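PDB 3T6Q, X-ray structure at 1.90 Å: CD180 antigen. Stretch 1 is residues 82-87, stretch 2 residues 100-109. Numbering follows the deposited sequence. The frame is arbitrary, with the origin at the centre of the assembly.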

ATOM      1  N   ARG A  82      23.628  19.720  -7.003  1.00 23.76           N
ATOM      2  CA  ARG A  82      22.771  20.776  -7.554  1.00 26.48           C
ATOM      3  C   ARG A  82      21.285  20.323  -7.679  1.00 24.83           C
ATOM      4  O   ARG A  82      20.456  21.026  -8.225  1.00 26.98           O
ATOM      5  N   LEU A  83      20.948  19.154  -7.146  1.00 25.26           N
ATOM      6  CA  LEU A  83      19.610  18.572  -7.380  1.00 22.60           C
ATOM      7  C   LEU A  83      18.512  19.424  -6.734  1.00 21.99           C
ATOM      8  O   LEU A  83      18.578  19.749  -5.541  1.00 24.38           O
ATOM      9  N   ASP A  84      17.532  19.810  -7.544  1.00 24.11           N
ATOM     10  CA  ASP A  84      16.391  20.620  -7.078  1.00 24.58           C
ATOM     11  C   ASP A  84      15.120  19.749  -6.845  1.00 20.37           C
ATOM     12  O   ASP A  84      14.448  19.911  -5.838  1.00 22.02           O
ATOM     13  N   THR A  85      14.833  18.828  -7.774  1.00 19.97           N
ATOM     14  CA  THR A  85      13.607  17.971  -7.734  1.00 21.15           C
ATOM     15  C   THR A  85      14.051  16.536  -7.908  1.00 18.03           C
ATOM     16  O   THR A  85      14.834  16.238  -8.807  1.00 20.69           O
ATOM     17  N   LEU A  86      13.595  15.664  -7.022  1.00 18.66           N
ATOM     18  CA  LEU A  86      13.848  14.233  -7.215  1.00 17.30           C
ATOM     19  C   LEU A  86      12.482  13.496  -7.163  1.00 18.17           C
ATOM     20  O   LEU A  86      11.714  13.720  -6.243  1.00 19.47           O
ATOM     21  N   VAL A  87      12.177  12.689  -8.177  1.00 18.25           N
ATOM     22  CA  VAL A  87      10.866  12.000  -8.210  1.00 17.77           C
ATOM     23  C   VAL A  87      11.099  10.486  -8.066  1.00 18.45           C
ATOM     24  O   VAL A  87      11.679   9.877  -8.959  1.00 18.43           O
ATOM     25  N   ALA A 100      21.662   8.134   1.757  1.00 22.97           N
ATOM     26  CA  ALA A 100      21.239   8.104   0.361  1.00 24.17           C
ATOM     27  C   ALA A 100      21.117   9.515  -0.191  1.00 24.11           C
ATOM     28  O   ALA A 100      21.517   9.778  -1.342  1.00 23.65           O
ATOM     29  N   LEU A 101      20.622  10.437   0.644  1.00 23.03           N
ATOM     30  CA  LEU A 101      20.440  11.837   0.216  1.00 26.32           C
ATOM     31  C   LEU A 101      21.517  12.804   0.754  1.00 28.54           C
ATOM     32  O   LEU A 101      21.237  13.989   0.962  1.00 30.34           O
ATOM     33  N   SER A 102      22.743  12.313   0.944  1.00 29.63           N
ATOM     34  CA  SER A 102      23.848  13.147   1.453  1.00 30.75           C
ATOM     35  C   SER A 102      24.264  14.203   0.428  1.00 30.35           C
ATOM     36  O   SER A 102      24.611  15.312   0.787  1.00 34.99           O
ATOM     37  N   GLY A 103      24.218  13.836  -0.847  1.00 28.88           N
ATOM     38  CA  GLY A 103      24.594  14.694  -1.955  1.00 25.77           C
ATOM     39  C   GLY A 103      23.727  15.942  -2.152  1.00 29.25           C
ATOM     40  O   GLY A 103      24.246  17.071  -2.158  1.00 27.59           O
ATOM     41  N   PRO A 104      22.406  15.763  -2.322  1.00 27.27           N
ATOM     42  CA  PRO A 104      21.533  16.916  -2.649  1.00 28.11           C
ATOM     43  C   PRO A 104      21.069  17.766  -1.454  1.00 31.95           C
ATOM     44  O   PRO A 104      19.867  17.780  -1.094  1.00 28.40           O
ATOM     45  N   LYS A 105      22.005  18.495  -0.853  1.00 27.26           N
ATOM     46  CA  LYS A 105      21.698  19.218   0.351  1.00 29.91           C
ATOM     47  C   LYS A 105      20.765  20.419   0.082  1.00 25.14           C
ATOM     48  O   LYS A 105      20.053  20.828   0.995  1.00 29.45           O
ATOM     49  N   ALA A 106      20.756  20.957  -1.144  1.00 26.45           N
ATOM     50  CA  ALA A 106      19.814  22.042  -1.526  1.00 29.03           C
ATOM     51  C   ALA A 106      18.523  21.526  -2.195  1.00 26.84           C
ATOM     52  O   ALA A 106      17.815  22.301  -2.852  1.00 26.60           O
ATOM     53  N   LEU A 107      18.213  20.237  -2.024  1.00 25.78           N
ATOM     54  CA  LEU A 107      16.983  19.686  -2.616  1.00 23.98           C
ATOM     55  C   LEU A 107      15.758  20.514  -2.198  1.00 22.55           C
ATOM     56  O   LEU A 107      15.618  20.839  -1.027  1.00 25.42           O
ATOM     57  N   LYS A 108      14.874  20.822  -3.145  1.00 21.92           N
ATOM     58  CA  LYS A 108      13.659  21.587  -2.802  1.00 24.05           C
ATOM     59  C   LYS A 108      12.333  20.800  -2.813  1.00 22.04           C
ATOM     60  O   LYS A 108      11.478  21.011  -1.937  1.00 25.62           O
ATOM     61  N   HIS A 109      12.210  19.853  -3.741  1.00 21.31           N
ATOM     62  CA  HIS A 109      10.922  19.125  -3.935  1.00 20.12           C
ATOM     63  C   HIS A 109      11.216  17.649  -4.073  1.00 20.53           C
ATOM     64  O   HIS A 109      12.035  17.228  -4.900  1.00 18.73           O
TER

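The frame for the side chains is a short parallel bridge between Thr85 and His109, whose CA atoms lie 4.8 Å apart. Two backbone hydrogen bonds define it, His109 N to Asp84 O (3.1 Å, N-H...O angle 157°) and Leu86 N to His109 O (3.1 Å, 161°); Asp84 O also accepts from Lys108 N (2.9 Å, 153°). Two CA-H...O contacts supplement these: Leu107 CA to Leu83 O and Thr85 CA to His109 O, each 3.3 Å, with angles at hydrogen of 146° and 150°. Together the two stretches bury 434 Å², summed over both sides.

The apolar packing is built from leucines and a proline, all buried. Pro104, with a C-gamma endo pucker, directs its CA-to-CB bond toward the first stretch, and Pro104 CB lies 3.6 Å from Leu83 CB. Leu83 leaves its backbone sideways with both chi angles off the standard wells (-131° and -148°); in this conformation Leu83 CD1 comes within 3.8 Å of Leu107 CD1. Leu107 (chi1 t, chi2 p) also starts sideways, but its end turns nearer the first stretch. Leu107 CD1 is the shared point of contact, lying 4.2 Å from Leu86 CB and 3.5 Å from the backbone atom Asp84 O, so this methyl packs against main chain as well as side chains. Leu86 (t, p) extends the apolar patch to Leu101 (m, t), where the two CD2 atoms meet at 3.8 Å. Leu101 likewise sets out sideways and reaches the contact with its end.

Polar side chains gather around Thr85 and His109, which project from the same face of the sheet. Both have chi1 in the m well. The His109 ring presents its edge to the first stretch: Thr85 OG1 is 3.6 Å from His109 CD2, and Asp84 OD2 is 3.9 Å from the same carbon, both near the ring plane. These are packing contacts to a ring carbon, and His109 ND1 finds its hydrogen bond elsewhere in the structure. Asp84 (chi1 t) has a CA-to-CB bond pointing away, yet its carboxylate comes back within reach of Lys108, with Asp84 OD1 3.3 Å from Lys108 CE. The charges are less intimate: Asp84 OD1 and Lys108 NZ are 4.6 Å apart, beyond salt-bridge range, and the ammonium is hydrogen-bonded elsewhere.

Two waters link the first stretch to Ala106, in the type I turn from Pro104 to Leu107. Water 1 donates to Leu83 O at 2.8 Å and accepts a weak hydrogen bond from Ala106 N at 3.0 Å. Water 2 donates to both Asp84 OD1 (3.0 Å) and Ala106 O (2.9 Å), joining the carboxylate to the turn. The turn is closed by Leu107 N donating to Pro104 O at 3.1 Å. The CA-to-CB bond of Lys105 points away from the first stretch, and Lys105 NZ donates to Ser102 O at 2.6 Å, within its own stretch.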

ATOM      1  CB  ARG A  82      23.325  21.292  -8.886  1.00 29.31           C
ATOM      2  CG  ARG A  82      24.751  21.881  -8.798  1.00 36.02           C
ATOM      3  CD  ARG A  82      24.988  23.033  -9.781  1.00 43.57           C
ATOM      4  NE  ARG A  82      24.686  22.640 -11.160  1.00 58.51           N
ATOM      5  CZ  ARG A  82      23.714  23.149 -11.928  1.00 61.04           C
ATOM      6  NH1 ARG A  82      22.917  24.130 -11.489  1.00 53.95           N
ATOM      7  NH2 ARG A  82      23.537  22.667 -13.158  1.00 49.57           N
ATOM      8  CB  LEU A  83      19.550  17.167  -6.793  1.00 28.90           C
ATOM      9  CG  LEU A  83      19.018  16.009  -7.652  1.00 34.75           C
ATOM     10  CD1 LEU A  83      18.337  14.993  -6.757  1.00 23.08           C
ATOM     11  CD2 LEU A  83      18.170  16.359  -8.846  1.00 28.24           C
ATOM     12  CB  ASP A  84      16.120  21.714  -8.120  1.00 30.59           C
ATOM     13  CG  ASP A  84      15.027  22.692  -7.689  1.00 40.51           C
ATOM     14  OD1 ASP A  84      15.151  23.316  -6.618  1.00 53.49           O
ATOM     15  OD2 ASP A  84      14.044  22.861  -8.435  1.00 49.61           O
ATOM     16  CB  THR A  85      12.638  18.357  -8.876  1.00 24.52           C
ATOM     17  OG1 THR A  85      12.180  19.685  -8.623  1.00 23.05           O
ATOM     18  CG2 THR A  85      11.366  17.419  -8.960  1.00 21.51           C
ATOM     19  CB  LEU A  86      14.736  13.760  -6.077  1.00 16.90           C
ATOM     20  CG  LEU A  86      14.981  12.224  -5.991  1.00 17.14           C
ATOM     21  CD1 LEU A  86      15.620  11.743  -7.269  1.00 17.52           C
ATOM     22  CD2 LEU A  86      15.773  11.913  -4.726  1.00 17.21           C
ATOM     23  CB  VAL A  87      10.159  12.251  -9.536  1.00 19.52           C
ATOM     24  CG1 VAL A  87       8.719  11.694  -9.523  1.00 17.54           C
ATOM     25  CG2 VAL A  87      10.106  13.758  -9.880  1.00 17.57           C
ATOM     26  CB  ALA A 100      19.907   7.359   0.211  1.00 25.32           C
ATOM     27  CB  LEU A 101      19.046  12.329   0.654  1.00 24.58           C
ATOM     28  CG  LEU A 101      17.831  11.718  -0.060  1.00 25.18           C
ATOM     29  CD1 LEU A 101      16.547  12.077   0.691  1.00 23.75           C
ATOM     30  CD2 LEU A 101      17.803  12.246  -1.490  1.00 26.51           C
ATOM     31  CB  SER A 102      25.054  12.269   1.856  1.00 36.04           C
ATOM     32  OG  SER A 102      25.636  11.639   0.689  1.00 44.51           O
ATOM     33  CB  PRO A 104      20.337  16.266  -3.352  1.00 27.50           C
ATOM     34  CG  PRO A 104      20.351  14.831  -2.944  1.00 27.68           C
ATOM     35  CD  PRO A 104      21.719  14.463  -2.472  1.00 27.35           C
ATOM     36  CB  LYS A 105      22.986  19.651   1.092  1.00 33.61           C
ATOM     37  CG  LYS A 105      23.817  18.515   1.722  1.00 34.71           C
ATOM     38  CD  LYS A 105      24.965  19.082   2.574  1.00 34.12           C
ATOM     39  CE  LYS A 105      26.088  18.121   2.959  1.00 34.81           C
ATOM     40  NZ  LYS A 105      26.033  16.714   2.475  1.00 33.01           N
ATOM     41  CB  ALA A 106      20.473  23.109  -2.418  1.00 26.27           C
ATOM     42  CB  LEU A 107      16.768  18.253  -2.163  1.00 22.97           C
ATOM     43  CG  LEU A 107      15.740  17.495  -3.028  1.00 23.72           C
ATOM     44  CD1 LEU A 107      16.269  17.263  -4.447  1.00 24.92           C
ATOM     45  CD2 LEU A 107      15.343  16.232  -2.321  1.00 25.29           C
ATOM     46  CB  LYS A 108      13.574  22.847  -3.634  1.00 28.20           C
ATOM     47  CG  LYS A 108      14.766  23.785  -3.332  1.00 30.57           C
ATOM     48  CD  LYS A 108      14.417  25.250  -3.390  1.00 48.27           C
ATOM     49  CE  LYS A 108      13.892  25.666  -4.748  1.00 46.30           C
ATOM     50  NZ  LYS A 108      13.254  27.017  -4.690  1.00 53.03           N
ATOM     51  CB  HIS A 109      10.251  19.630  -5.207  1.00 19.36           C
ATOM     52  CG  HIS A 109      10.261  21.158  -5.343  1.00 22.56           C
ATOM     53  ND1 HIS A 109       9.533  21.955  -4.547  1.00 23.11           N
ATOM     54  CD2 HIS A 109      10.986  22.005  -6.199  1.00 24.67           C
ATOM     55  CE1 HIS A 109       9.751  23.267  -4.892  1.00 24.20           C
ATOM     56  NE2 HIS A 109      10.641  23.285  -5.903  1.00 28.42           N
TER
HETATM   57  O   HOH W   1      20.899  20.074  -3.985  1.00 25.50           O
HETATM   58  O   HOH W   2      17.870  23.488  -5.468  1.00 52.33           O